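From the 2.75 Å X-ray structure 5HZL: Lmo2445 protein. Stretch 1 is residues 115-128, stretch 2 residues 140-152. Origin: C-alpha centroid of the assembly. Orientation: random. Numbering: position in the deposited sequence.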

# COMPACT_ATOMS: atom_id res chain seq x y z
N VAL A 115 3.36 0.79 -7.25
CA VAL A 115 2.02 0.92 -7.86
C VAL A 115 1.44 -0.46 -8.07
O VAL A 115 2.08 -1.31 -8.71
CB VAL A 115 2.06 1.58 -9.27
CG1 VAL A 115 0.69 1.56 -9.95
CG2 VAL A 115 2.60 2.99 -9.20
N PHE A 116 0.23 -0.66 -7.55
CA PHE A 116 -0.49 -1.91 -7.71
C PHE A 116 -1.70 -1.50 -8.56
O PHE A 116 -2.67 -1.00 -8.02
CB PHE A 116 -0.88 -2.49 -6.36
CG PHE A 116 -1.62 -3.78 -6.45
CD1 PHE A 116 -0.92 -4.99 -6.63
CD2 PHE A 116 -3.00 -3.81 -6.39
CE1 PHE A 116 -1.61 -6.19 -6.73
CE2 PHE A 116 -3.69 -5.00 -6.49
CZ PHE A 116 -3.00 -6.20 -6.66
N PRO A 117 -1.64 -1.72 -9.89
CA PRO A 117 -2.72 -1.25 -10.77
C PRO A 117 -4.05 -1.99 -10.68
O PRO A 117 -4.13 -3.13 -10.17
CB PRO A 117 -2.14 -1.46 -12.17
CG PRO A 117 -1.33 -2.70 -12.02
CD PRO A 117 -0.76 -2.67 -10.61
N ASP A 118 -5.08 -1.31 -11.18
CA ASP A 118 -6.42 -1.85 -11.25
C ASP A 118 -6.28 -2.91 -12.34
O ASP A 118 -5.75 -2.66 -13.43
CB ASP A 118 -7.44 -0.76 -11.60
CG ASP A 118 -7.60 0.31 -10.48
OD1 ASP A 118 -7.36 0.03 -9.27
OD2 ASP A 118 -8.00 1.45 -10.81
N ALA A 119 -6.73 -4.12 -12.01
CA ALA A 119 -6.60 -5.25 -12.90
C ALA A 119 -7.75 -6.21 -12.70
O ALA A 119 -8.25 -6.38 -11.59
CB ALA A 119 -5.29 -5.96 -12.63
N ASN A 120 -8.12 -6.86 -13.79
CA ASN A 120 -9.23 -7.79 -13.79
C ASN A 120 -8.90 -9.19 -13.26
O ASN A 120 -8.50 -10.05 -14.02
CB ASN A 120 -9.77 -7.85 -15.23
CG ASN A 120 -11.03 -8.69 -15.36
OD1 ASN A 120 -11.80 -8.85 -14.40
ND2 ASN A 120 -11.26 -9.20 -16.55
N TYR A 121 -9.08 -9.39 -11.96
CA TYR A 121 -8.85 -10.70 -11.32
C TYR A 121 -10.15 -11.09 -10.60
O TYR A 121 -10.32 -10.81 -9.42
CB TYR A 121 -7.68 -10.70 -10.33
CG TYR A 121 -6.32 -10.30 -10.84
CD1 TYR A 121 -5.53 -11.18 -11.57
CD2 TYR A 121 -5.79 -9.07 -10.53
CE1 TYR A 121 -4.26 -10.80 -12.01
CE2 TYR A 121 -4.53 -8.69 -10.96
CZ TYR A 121 -3.77 -9.56 -11.69
OH TYR A 121 -2.52 -9.15 -12.09
N PRO A 122 -11.07 -11.74 -11.31
CA PRO A 122 -12.35 -12.14 -10.73
C PRO A 122 -12.27 -13.01 -9.48
O PRO A 122 -13.02 -12.80 -8.53
CB PRO A 122 -13.01 -12.96 -11.85
CG PRO A 122 -12.34 -12.52 -13.10
CD PRO A 122 -10.94 -12.16 -12.72
N ASN A 123 -11.34 -13.97 -9.50
CA ASN A 123 -11.16 -14.92 -8.41
C ASN A 123 -10.23 -14.50 -7.30
O ASN A 123 -10.02 -15.27 -6.36
CB ASN A 123 -10.65 -16.23 -9.02
CG ASN A 123 -11.56 -16.77 -10.10
OD1 ASN A 123 -12.72 -16.38 -10.21
ND2 ASN A 123 -11.05 -17.69 -10.89
N LEU A 124 -9.67 -13.30 -7.38
CA LEU A 124 -8.74 -12.83 -6.36
C LEU A 124 -9.48 -12.73 -5.01
O LEU A 124 -10.49 -12.04 -4.89
CB LEU A 124 -8.07 -11.51 -6.75
CG LEU A 124 -6.86 -11.10 -5.91
CD1 LEU A 124 -5.75 -12.14 -6.02
CD2 LEU A 124 -6.33 -9.74 -6.32
N THR A 125 -8.94 -13.43 -4.02
CA THR A 125 -9.49 -13.52 -2.68
C THR A 125 -8.60 -12.91 -1.60
O THR A 125 -9.11 -12.38 -0.60
CB THR A 125 -9.76 -15.03 -2.39
OG1 THR A 125 -10.88 -15.43 -3.17
CG2 THR A 125 -10.08 -15.33 -0.92
N ASN A 126 -7.29 -12.99 -1.79
CA ASN A 126 -6.35 -12.49 -0.82
C ASN A 126 -5.17 -11.78 -1.46
O ASN A 126 -4.69 -12.21 -2.48
CB ASN A 126 -5.82 -13.67 -0.02
CG ASN A 126 -4.81 -13.25 1.02
OD1 ASN A 126 -5.06 -12.38 1.83
ND2 ASN A 126 -3.66 -13.89 1.00
N VAL A 127 -4.69 -10.72 -0.82
CA VAL A 127 -3.56 -9.97 -1.35
C VAL A 127 -2.71 -9.47 -0.17
O VAL A 127 -3.23 -8.83 0.72
CB VAL A 127 -4.07 -8.83 -2.28
CG1 VAL A 127 -4.94 -7.82 -1.55
CG2 VAL A 127 -2.92 -8.11 -2.95
N ASP A 128 -1.42 -9.81 -0.15
CA ASP A 128 -0.45 -9.40 0.91
C ASP A 128 0.55 -8.42 0.27
O ASP A 128 1.53 -8.83 -0.36
CB ASP A 128 0.28 -10.61 1.52
CG ASP A 128 1.28 -10.24 2.66
OD1 ASP A 128 1.31 -9.07 3.12
OD2 ASP A 128 2.03 -11.14 3.13
N LYS A 140 -7.07 1.28 -5.46
CA LYS A 140 -8.52 1.15 -5.29
C LYS A 140 -9.04 -0.28 -5.53
O LYS A 140 -10.19 -0.59 -5.21
CB LYS A 140 -9.26 2.12 -6.22
CG LYS A 140 -9.05 3.59 -5.89
CD LYS A 140 -9.67 4.53 -6.94
CE LYS A 140 -11.20 4.48 -7.07
NZ LYS A 140 -11.89 4.90 -5.81
N PHE A 141 -8.21 -1.14 -6.11
CA PHE A 141 -8.56 -2.54 -6.40
C PHE A 141 -9.74 -2.71 -7.37
O PHE A 141 -10.61 -3.56 -7.15
CB PHE A 141 -8.78 -3.33 -5.10
CG PHE A 141 -7.64 -3.22 -4.14
CD1 PHE A 141 -6.50 -4.01 -4.30
CD2 PHE A 141 -7.69 -2.31 -3.09
CE1 PHE A 141 -5.44 -3.90 -3.42
CE2 PHE A 141 -6.63 -2.20 -2.21
CZ PHE A 141 -5.50 -3.00 -2.37
N VAL A 142 -9.79 -1.89 -8.42
CA VAL A 142 -10.86 -2.01 -9.42
C VAL A 142 -10.50 -3.25 -10.24
O VAL A 142 -9.36 -3.39 -10.70
CB VAL A 142 -11.06 -0.75 -10.31
CG1 VAL A 142 -12.12 -1.00 -11.38
CG2 VAL A 142 -11.45 0.46 -9.46
N GLY A 143 -11.49 -4.13 -10.40
CA GLY A 143 -11.33 -5.41 -11.08
C GLY A 143 -11.17 -6.57 -10.10
O GLY A 143 -11.25 -7.73 -10.50
N MSE A 144 -10.98 -6.26 -8.81
CA MSE A 144 -10.80 -7.25 -7.74
C MSE A 144 -11.92 -7.17 -6.72
O MSE A 144 -11.70 -7.26 -5.51
CB MSE A 144 -9.43 -6.92 -7.12
CG MSE A 144 -8.32 -7.27 -8.11
SE MSE A 144 -6.58 -6.52 -7.58
CE MSE A 144 -6.55 -4.89 -8.68
N GLU A 145 -13.15 -7.03 -7.21
CA GLU A 145 -14.34 -6.92 -6.36
C GLU A 145 -14.59 -8.10 -5.41
O GLU A 145 -15.35 -7.97 -4.45
CB GLU A 145 -15.59 -6.64 -7.19
CG GLU A 145 -15.68 -5.25 -7.85
CD GLU A 145 -14.70 -4.99 -9.01
OE1 GLU A 145 -14.34 -5.95 -9.75
OE2 GLU A 145 -14.33 -3.81 -9.21
N GLY A 146 -13.96 -9.24 -5.66
CA GLY A 146 -14.13 -10.43 -4.84
C GLY A 146 -13.20 -10.56 -3.64
O GLY A 146 -13.33 -11.52 -2.89
N LEU A 147 -12.29 -9.60 -3.45
CA LEU A 147 -11.35 -9.64 -2.32
C LEU A 147 -11.98 -9.83 -0.94
O LEU A 147 -12.99 -9.19 -0.60
CB LEU A 147 -10.47 -8.38 -2.30
CG LEU A 147 -9.32 -8.31 -3.31
CD1 LEU A 147 -8.73 -6.91 -3.39
CD2 LEU A 147 -8.24 -9.34 -2.98
N VAL A 148 -11.37 -10.71 -0.15
CA VAL A 148 -11.81 -11.02 1.21
C VAL A 148 -10.86 -10.40 2.22
O VAL A 148 -11.31 -9.91 3.25
CB VAL A 148 -11.93 -12.54 1.45
CG1 VAL A 148 -12.28 -12.85 2.91
CG2 VAL A 148 -12.97 -13.12 0.50
N SER A 149 -9.56 -10.43 1.93
CA SER A 149 -8.58 -9.85 2.86
C SER A 149 -7.43 -9.16 2.14
O SER A 149 -6.84 -9.70 1.22
CB SER A 149 -8.03 -10.92 3.79
OG SER A 149 -7.34 -11.89 3.07
N ILE A 150 -7.15 -7.95 2.62
CA ILE A 150 -6.10 -7.06 2.13
C ILE A 150 -5.15 -6.70 3.26
O ILE A 150 -5.57 -6.24 4.32
CB ILE A 150 -6.72 -5.74 1.63
CG1 ILE A 150 -7.59 -6.01 0.39
CG2 ILE A 150 -5.64 -4.71 1.32
CD1 ILE A 150 -8.35 -4.80 -0.09
N ASN A 151 -3.86 -6.89 3.01
CA ASN A 151 -2.86 -6.54 3.99
C ASN A 151 -1.91 -5.52 3.35
O ASN A 151 -1.26 -5.84 2.35
CB ASN A 151 -2.12 -7.79 4.45
CG ASN A 151 -1.08 -7.52 5.51
OD1 ASN A 151 -0.87 -6.40 5.97
ND2 ASN A 151 -0.41 -8.56 5.91
N MSE A 152 -1.88 -4.31 3.93
CA MSE A 152 -1.00 -3.23 3.47
C MSE A 152 -0.32 -2.62 4.67
O MSE A 152 -0.12 -1.40 4.77
CB MSE A 152 -1.75 -2.23 2.59
CG MSE A 152 -1.78 -2.72 1.15
SE MSE A 152 -2.62 -1.40 -0.06
CE MSE A 152 -4.36 -1.20 0.85

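Two short parallel strands, Asn-126 to Asp-128 and Ser-149 to Asn-151, are joined by a backbone ladder. Thr-125 O accepts two hydrogen bonds, from Val-148 N (2.8 Å) and Ser-149 N (3.2 Å); Val-127 then contributes both its backbone groups, its N donating to Ser-149 O (3.1 Å) and its O accepting from Asn-151 N (3.1 Å). Beside the ladder, Ser-149 OG donates to Asn-126 OD1 at 2.6 Å: the t rotamer of Asn-126 and the p rotamer of Ser-149 bring the two groups together on the sheet face they share with Asp-128 and Asn-151.

Before the strands, the contact is made by loops and turns. Tyr-121 N donates to Gly-143 O (3.1 Å), while Ala-119 N to Val-142 O (3.0 Å) and Val-142 N to Asp-118 OD1 (3.2 Å) are weak hydrogen bonds. Gly-143 lies in a type II turn from Phe-141 to Met-144, with phi/psi of 101/-11° that favor glycine; a CB here would also strike Ala-119 O, which instead receives a CA-H...O contact from Gly-143 CA (3.3 Å).

Selenomethionine Met-144 is the centerpiece of the apolar packing, with 100 Å² covered by the other stretch. The long, flexible side chain of Met-144 carries SE to 3.4 Å from Phe-116 CE2, at the ring edge, and 3.5 Å from Leu-124 CD2, while its CG meets the edge of Tyr-121 at CD2 (3.9 Å). The Phe-116 and Phe-141 rings meet obliquely, CE2 to CE1 at 3.7 Å. Leu-147 CD2 touches both Leu-124 CG (3.7 Å) and Val-127 CG1 (3.9 Å). Val-127 CG1 also touches Ile-150 CG1 (3.7 Å); the two branched, apolar side chains are both buried, as suits the face opposite the polar Asn-126, Ser-149, Asp-128 and Asn-151. Together the stretches bury 900 Å², both sides summed.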